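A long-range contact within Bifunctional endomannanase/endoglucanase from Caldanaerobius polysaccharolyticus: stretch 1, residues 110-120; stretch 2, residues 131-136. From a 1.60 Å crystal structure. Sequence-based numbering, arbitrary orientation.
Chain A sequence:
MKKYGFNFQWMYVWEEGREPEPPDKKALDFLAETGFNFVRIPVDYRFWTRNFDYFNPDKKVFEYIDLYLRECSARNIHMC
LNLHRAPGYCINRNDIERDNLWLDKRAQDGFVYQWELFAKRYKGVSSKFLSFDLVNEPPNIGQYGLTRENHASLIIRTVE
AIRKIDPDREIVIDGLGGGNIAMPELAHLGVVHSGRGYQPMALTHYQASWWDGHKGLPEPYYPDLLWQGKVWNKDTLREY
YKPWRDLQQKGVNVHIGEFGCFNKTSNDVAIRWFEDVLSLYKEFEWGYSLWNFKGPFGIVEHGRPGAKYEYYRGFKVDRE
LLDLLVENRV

Stretch 1 (110-120) GFVYQWELFAK
Stretch 2 131-136: SFDLVN

This is a buried, mostly apolar packing of one helix against the end of a nearly antiparallel strand and the loop that follows it, centred on Trp115 and pinned by one indole-to-carbonyl hydrogen bond. Residues 110-120 are helical throughout, with phi/psi near -63/-42 and regular i to i+4 bonds such as Ala119 N to Trp115 O at 2.9 Å. Residues 131-133 are extended (-134/157, -114/119, -101/100); Leu134 then breaks the strand at -43/-58, and Val135 (-153/129) and Asn136 (-65/133) run on as loop. The helix and strand axes point 169° apart and approach to 10.5 Å, a gap that leaves room for aromatic side chains. The register is set by Trp115 and Leu134, whose CA atoms lie 7.8 Å apart. Because the directions oppose, Phe111 meets Leu134 and Val135, while Phe118 and Ala119 meet Phe132.

Trp115 leaves the helix sideways, but with chi1 -81° (m) and chi2 122° its indole reaches across to three consecutive residues. Its NE1 donates to Leu134 O at 3.0 Å, with an N-H...O angle of 144°, so the one polar atom of the indole is satisfied within an otherwise greasy contact. Leu134 (m, t) also lays CD2 over the indole face, 4.0 Å from the centroid of the five-membered ring and 11° off its normal. One residue thus holds the indole by both backbone and side chain. The far end of the indole brings CZ2 to 3.4 Å from Asp133 O and CZ3 to 3.3 Å from Phe132 CG. The six-membered ring and the Phe132 ring have centroids 4.9 Å apart and planes inclined at 33°, an oblique pairing in which Trp115 CZ3 lies over a Phe132 face.

Phe132 (m, chi2 -12°) points toward the helix. Its CZ sits 3.8 Å from Phe118 CB and, at the ring edge, 3.6 Å from Phe118 O; its CE2 is 4.1 Å from Ala119 CB. The Phe132 ring also reaches the helix backbone, with its CE2 3.7 Å from Ala119 N. Phe118 (m) starts toward the strand, but its ring leads away.

One turn before Trp115, Phe111 (t, chi2 73°) also points toward stretch 2. Its CE1 meets Leu134 O at 3.4 Å with the ring edge, and its CZ packs 4.2 Å from Leu134 CB and 4.0 Å from Val135 CB. The CA-to-CB bond of Asp133 (chi1 t) points away from the helix, and its OD2 is hydrogen-bonded elsewhere in the structure.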

ATOM      1  N   GLY A 110     -15.042  11.778 -11.469  1.00  9.26           N
ATOM      2  CA  GLY A 110     -15.568  10.756 -10.578  1.00  9.96           C
ATOM      3  C   GLY A 110     -14.615  10.484  -9.427  1.00 10.03           C
ATOM      4  O   GLY A 110     -15.040  10.309  -8.288  1.00 10.78           O
ATOM      5  N   PHE A 111     -13.322  10.465  -9.742  1.00  9.59           N
ATOM      6  CA  PHE A 111     -12.253  10.227  -8.775  1.00  9.51           C
ATOM      7  C   PHE A 111     -12.229  11.337  -7.726  1.00  8.85           C
ATOM      8  O   PHE A 111     -12.207  11.066  -6.525  1.00  9.60           O
ATOM      9  CB  PHE A 111     -10.915  10.176  -9.523  1.00  8.69           C
ATOM     10  CG  PHE A 111      -9.712   9.987  -8.639  1.00  7.57           C
ATOM     11  CD1 PHE A 111      -9.459   8.759  -8.039  1.00  9.06           C
ATOM     12  CD2 PHE A 111      -8.795  11.021  -8.460  1.00  7.75           C
ATOM     13  CE1 PHE A 111      -8.310   8.562  -7.280  1.00  8.29           C
ATOM     14  CE2 PHE A 111      -7.639  10.831  -7.700  1.00  9.08           C
ATOM     15  CZ  PHE A 111      -7.396   9.600  -7.110  1.00  8.80           C
ATOM     16  N   VAL A 112     -12.218  12.585  -8.189  1.00  8.95           N
ATOM     17  CA  VAL A 112     -12.207  13.734  -7.291  1.00  9.71           C
ATOM     18  C   VAL A 112     -13.467  13.737  -6.420  1.00 10.64           C
ATOM     19  O   VAL A 112     -13.393  13.995  -5.217  1.00 11.94           O
ATOM     20  CB  VAL A 112     -12.073  15.062  -8.086  1.00  8.07           C
ATOM     21  CG1 VAL A 112     -12.245  16.272  -7.161  1.00 10.30           C
ATOM     22  CG2 VAL A 112     -10.712  15.115  -8.764  1.00  9.78           C
ATOM     23  N   TYR A 113     -14.608  13.403  -7.020  1.00 11.13           N
ATOM     24  CA  TYR A 113     -15.877  13.355  -6.297  1.00 12.04           C
ATOM     25  C   TYR A 113     -15.832  12.324  -5.167  1.00 12.64           C
ATOM     26  O   TYR A 113     -16.319  12.593  -4.067  1.00 11.95           O
ATOM     27  CB  TYR A 113     -17.027  13.047  -7.262  1.00 12.10           C
ATOM     28  CG  TYR A 113     -18.349  12.738  -6.593  1.00 13.02           C
ATOM     29  CD1 TYR A 113     -19.093  13.739  -5.970  1.00 15.64           C
ATOM     30  CD2 TYR A 113     -18.856  11.439  -6.585  1.00 14.55           C
ATOM     31  CE1 TYR A 113     -20.310  13.452  -5.353  1.00 16.06           C
ATOM     32  CE2 TYR A 113     -20.068  11.143  -5.974  1.00 16.38           C
ATOM     33  CZ  TYR A 113     -20.788  12.150  -5.360  1.00 17.15           C
ATOM     34  OH  TYR A 113     -21.980  11.847  -4.743  1.00 19.71           O
ATOM     35  N   GLN A 114     -15.233  11.162  -5.434  1.00 12.64           N
ATOM     36  CA  GLN A 114     -15.107  10.096  -4.433  1.00 14.81           C
ATOM     37  C   GLN A 114     -14.349  10.627  -3.227  1.00 13.51           C
ATOM     38  O   GLN A 114     -14.770  10.446  -2.083  1.00 12.49           O
ATOM     39  CB  GLN A 114     -14.307   8.909  -4.981  1.00 18.90           C
ATOM     40  CG  GLN A 114     -14.792   8.321  -6.285  1.00 25.45           C
ATOM     41  CD  GLN A 114     -16.070   7.541  -6.141  1.00 26.77           C
ATOM     42  OE1 GLN A 114     -17.125   7.967  -6.603  1.00 30.48           O
ATOM     43  NE2 GLN A 114     -15.980   6.376  -5.515  1.00 26.44           N
ATOM     44  N   TRP A 115     -13.210  11.260  -3.494  1.00 12.02           N
ATOM     45  CA  TRP A 115     -12.382  11.804  -2.430  1.00 10.45           C
ATOM     46  C   TRP A 115     -13.045  12.946  -1.678  1.00 10.06           C
ATOM     47  O   TRP A 115     -12.839  13.095  -0.476  1.00 11.39           O
ATOM     48  CB  TRP A 115     -10.995  12.176  -2.958  1.00 11.18           C
ATOM     49  CG  TRP A 115     -10.108  10.967  -3.036  1.00  8.52           C
ATOM     50  CD1 TRP A 115      -9.476  10.474  -4.143  1.00  8.15           C
ATOM     51  CD2 TRP A 115      -9.796  10.068  -1.961  1.00  8.83           C
ATOM     52  NE1 TRP A 115      -8.793   9.321  -3.824  1.00  8.11           N
ATOM     53  CE2 TRP A 115      -8.973   9.050  -2.492  1.00  8.94           C
ATOM     54  CE3 TRP A 115     -10.138  10.020  -0.601  1.00  9.65           C
ATOM     55  CZ2 TRP A 115      -8.483   7.995  -1.710  1.00  8.70           C
ATOM     56  CZ3 TRP A 115      -9.654   8.971   0.177  1.00  9.05           C
ATOM     57  CH2 TRP A 115      -8.834   7.972  -0.382  1.00  8.59           C
ATOM     58  N   GLU A 116     -13.869  13.726  -2.371  1.00 10.02           N
ATOM     59  CA  GLU A 116     -14.583  14.813  -1.711  1.00  9.88           C
ATOM     60  C   GLU A 116     -15.618  14.209  -0.765  1.00 10.41           C
ATOM     61  O   GLU A 116     -15.859  14.740   0.319  1.00 10.93           O
ATOM     62  CB  GLU A 116     -15.257  15.723  -2.734  1.00 10.54           C
ATOM     63  CG  GLU A 116     -14.281  16.594  -3.508  1.00 12.85           C
ATOM     64  CD  GLU A 116     -14.966  17.474  -4.538  1.00 15.53           C
ATOM     65  OE1 GLU A 116     -15.893  16.991  -5.221  1.00 17.80           O
ATOM     66  OE2 GLU A 116     -14.572  18.650  -4.665  1.00 18.36           O
ATOM     67  N   LEU A 117     -16.217  13.090  -1.176  1.00 10.82           N
ATOM     68  CA  LEU A 117     -17.203  12.391  -0.351  1.00 10.96           C
ATOM     69  C   LEU A 117     -16.570  11.974   0.971  1.00 11.18           C
ATOM     70  O   LEU A 117     -17.122  12.236   2.039  1.00 10.40           O
ATOM     71  CB  LEU A 117     -17.728  11.144  -1.061  1.00 13.85           C
ATOM     72  CG  LEU A 117     -18.711  11.308  -2.216  1.00 16.65           C
ATOM     73  CD1 LEU A 117     -18.980   9.943  -2.824  1.00 17.81           C
ATOM     74  CD2 LEU A 117     -20.003  11.946  -1.720  1.00 20.35           C
ATOM     75  N   PHE A 118     -15.401  11.342   0.895  1.00 10.74           N
ATOM     76  CA  PHE A 118     -14.703  10.901   2.096  1.00  9.80           C
ATOM     77  C   PHE A 118     -14.201  12.079   2.923  1.00  9.65           C
ATOM     78  O   PHE A 118     -14.248  12.042   4.152  1.00 10.45           O
ATOM     79  CB  PHE A 118     -13.559   9.945   1.739  1.00  9.99           C
ATOM     80  CG  PHE A 118     -14.029   8.629   1.186  1.00 11.41           C
ATOM     81  CD1 PHE A 118     -15.066   7.931   1.801  1.00 11.68           C
ATOM     82  CD2 PHE A 118     -13.448   8.093   0.042  1.00 11.37           C
ATOM     83  CE1 PHE A 118     -15.516   6.718   1.283  1.00 12.05           C
ATOM     84  CE2 PHE A 118     -13.890   6.882  -0.484  1.00 12.62           C
ATOM     85  CZ  PHE A 118     -14.926   6.193   0.136  1.00 12.72           C
ATOM     86  N   ALA A 119     -13.740  13.133   2.253  1.00  9.84           N
ATOM     87  CA  ALA A 119     -13.264  14.319   2.960  1.00  9.07           C
ATOM     88  C   ALA A 119     -14.404  14.914   3.783  1.00 10.14           C
ATOM     89  O   ALA A 119     -14.218  15.273   4.949  1.00 11.03           O
ATOM     90  CB  ALA A 119     -12.723  15.348   1.976  1.00  9.51           C
ATOM     91  N   LYS A 120     -15.589  14.990   3.185  1.00 10.60           N
ATOM     92  CA  LYS A 120     -16.754  15.528   3.881  1.00 11.64           C
ATOM     93  C   LYS A 120     -17.232  14.604   4.994  1.00 11.22           C
ATOM     94  O   LYS A 120     -17.505  15.051   6.110  1.00 12.55           O
ATOM     95  CB  LYS A 120     -17.909  15.769   2.908  1.00 14.01           C
ATOM     96  CG  LYS A 120     -17.725  16.971   2.006  1.00 18.16           C
ATOM     97  CD  LYS A 120     -19.004  17.276   1.238  1.00 21.17           C
ATOM     98  CE  LYS A 120     -19.280  16.244   0.160  1.00 25.54           C
ATOM     99  NZ  LYS A 120     -18.296  16.352  -0.951  1.00 26.97           N
ATOM    100  N   SER A 131      -5.841   8.962   7.350  1.00  9.68           N
ATOM    101  CA  SER A 131      -5.172   9.574   6.205  1.00  8.87           C
ATOM    102  C   SER A 131      -5.777   9.003   4.923  1.00  8.04           C
ATOM    103  O   SER A 131      -6.378   7.924   4.940  1.00  8.92           O
ATOM    104  CB  SER A 131      -3.655   9.344   6.243  1.00  9.68           C
ATOM    105  OG  SER A 131      -3.320   7.970   6.197  1.00 10.55           O
ATOM    106  N   PHE A 132      -5.644   9.750   3.828  1.00  8.37           N
ATOM    107  CA  PHE A 132      -6.175   9.350   2.525  1.00  8.53           C
ATOM    108  C   PHE A 132      -5.038   9.080   1.541  1.00  7.74           C
ATOM    109  O   PHE A 132      -4.262   9.983   1.236  1.00  8.07           O
ATOM    110  CB  PHE A 132      -7.038  10.475   1.928  1.00  9.23           C
ATOM    111  CG  PHE A 132      -8.328  10.749   2.667  1.00  9.27           C
ATOM    112  CD1 PHE A 132      -8.810   9.887   3.648  1.00  9.89           C
ATOM    113  CD2 PHE A 132      -9.075  11.882   2.347  1.00  9.84           C
ATOM    114  CE1 PHE A 132     -10.019  10.146   4.297  1.00 10.47           C
ATOM    115  CE2 PHE A 132     -10.284  12.149   2.989  1.00 10.38           C
ATOM    116  CZ  PHE A 132     -10.756  11.280   3.967  1.00  9.45           C
ATOM    117  N   ASP A 133      -4.962   7.847   1.040  1.00  7.76           N
ATOM    118  CA  ASP A 133      -3.946   7.429   0.062  1.00  8.96           C
ATOM    119  C   ASP A 133      -4.710   7.449  -1.266  1.00  7.52           C
ATOM    120  O   ASP A 133      -5.442   6.517  -1.594  1.00  7.91           O
ATOM    121  CB  ASP A 133      -3.462   6.020   0.424  1.00  9.58           C
ATOM    122  CG  ASP A 133      -2.327   5.529  -0.454  1.00 10.72           C
ATOM    123  OD1 ASP A 133      -1.780   6.300  -1.273  1.00 10.64           O
ATOM    124  OD2 ASP A 133      -1.977   4.342  -0.308  1.00  9.82           O
ATOM    125  N   LEU A 134      -4.507   8.520  -2.030  1.00  8.73           N
ATOM    126  CA  LEU A 134      -5.251   8.773  -3.266  1.00  8.07           C
ATOM    127  C   LEU A 134      -5.527   7.661  -4.265  1.00  7.56           C
ATOM    128  O   LEU A 134      -6.687   7.387  -4.590  1.00  8.76           O
ATOM    129  CB  LEU A 134      -4.704  10.021  -3.967  1.00  7.97           C
ATOM    130  CG  LEU A 134      -4.588  11.257  -3.067  1.00  8.28           C
ATOM    131  CD1 LEU A 134      -4.311  12.479  -3.933  1.00  8.73           C
ATOM    132  CD2 LEU A 134      -5.872  11.482  -2.266  1.00 10.90           C
ATOM    133  N   VAL A 135      -4.479   7.031  -4.775  1.00  6.71           N
ATOM    134  CA  VAL A 135      -4.672   5.960  -5.738  1.00  7.85           C
ATOM    135  C   VAL A 135      -3.494   5.003  -5.672  1.00  8.36           C
ATOM    136  O   VAL A 135      -2.334   5.414  -5.701  1.00  9.24           O
ATOM    137  CB  VAL A 135      -4.910   6.517  -7.181  1.00  7.77           C
ATOM    138  CG1 VAL A 135      -3.779   7.449  -7.608  1.00 10.62           C
ATOM    139  CG2 VAL A 135      -5.085   5.369  -8.173  1.00  9.15           C
ATOM    140  N   ASN A 136      -3.803   3.720  -5.541  1.00  7.58           N
ATOM    141  CA  ASN A 136      -2.757   2.721  -5.436  1.00  7.41           C
ATOM    142  C   ASN A 136      -1.891   2.560  -6.672  1.00  8.87           C
ATOM    143  O   ASN A 136      -2.390   2.473  -7.789  1.00  8.70           O
ATOM    144  CB  ASN A 136      -3.346   1.354  -5.079  1.00  6.59           C
ATOM    145  CG  ASN A 136      -2.278   0.277  -4.983  1.00  7.78           C
ATOM    146  OD1 ASN A 136      -1.556   0.200  -3.995  1.00  7.73           O
ATOM    147  ND2 ASN A 136      -2.149  -0.531  -6.030  1.00  8.08           N
TER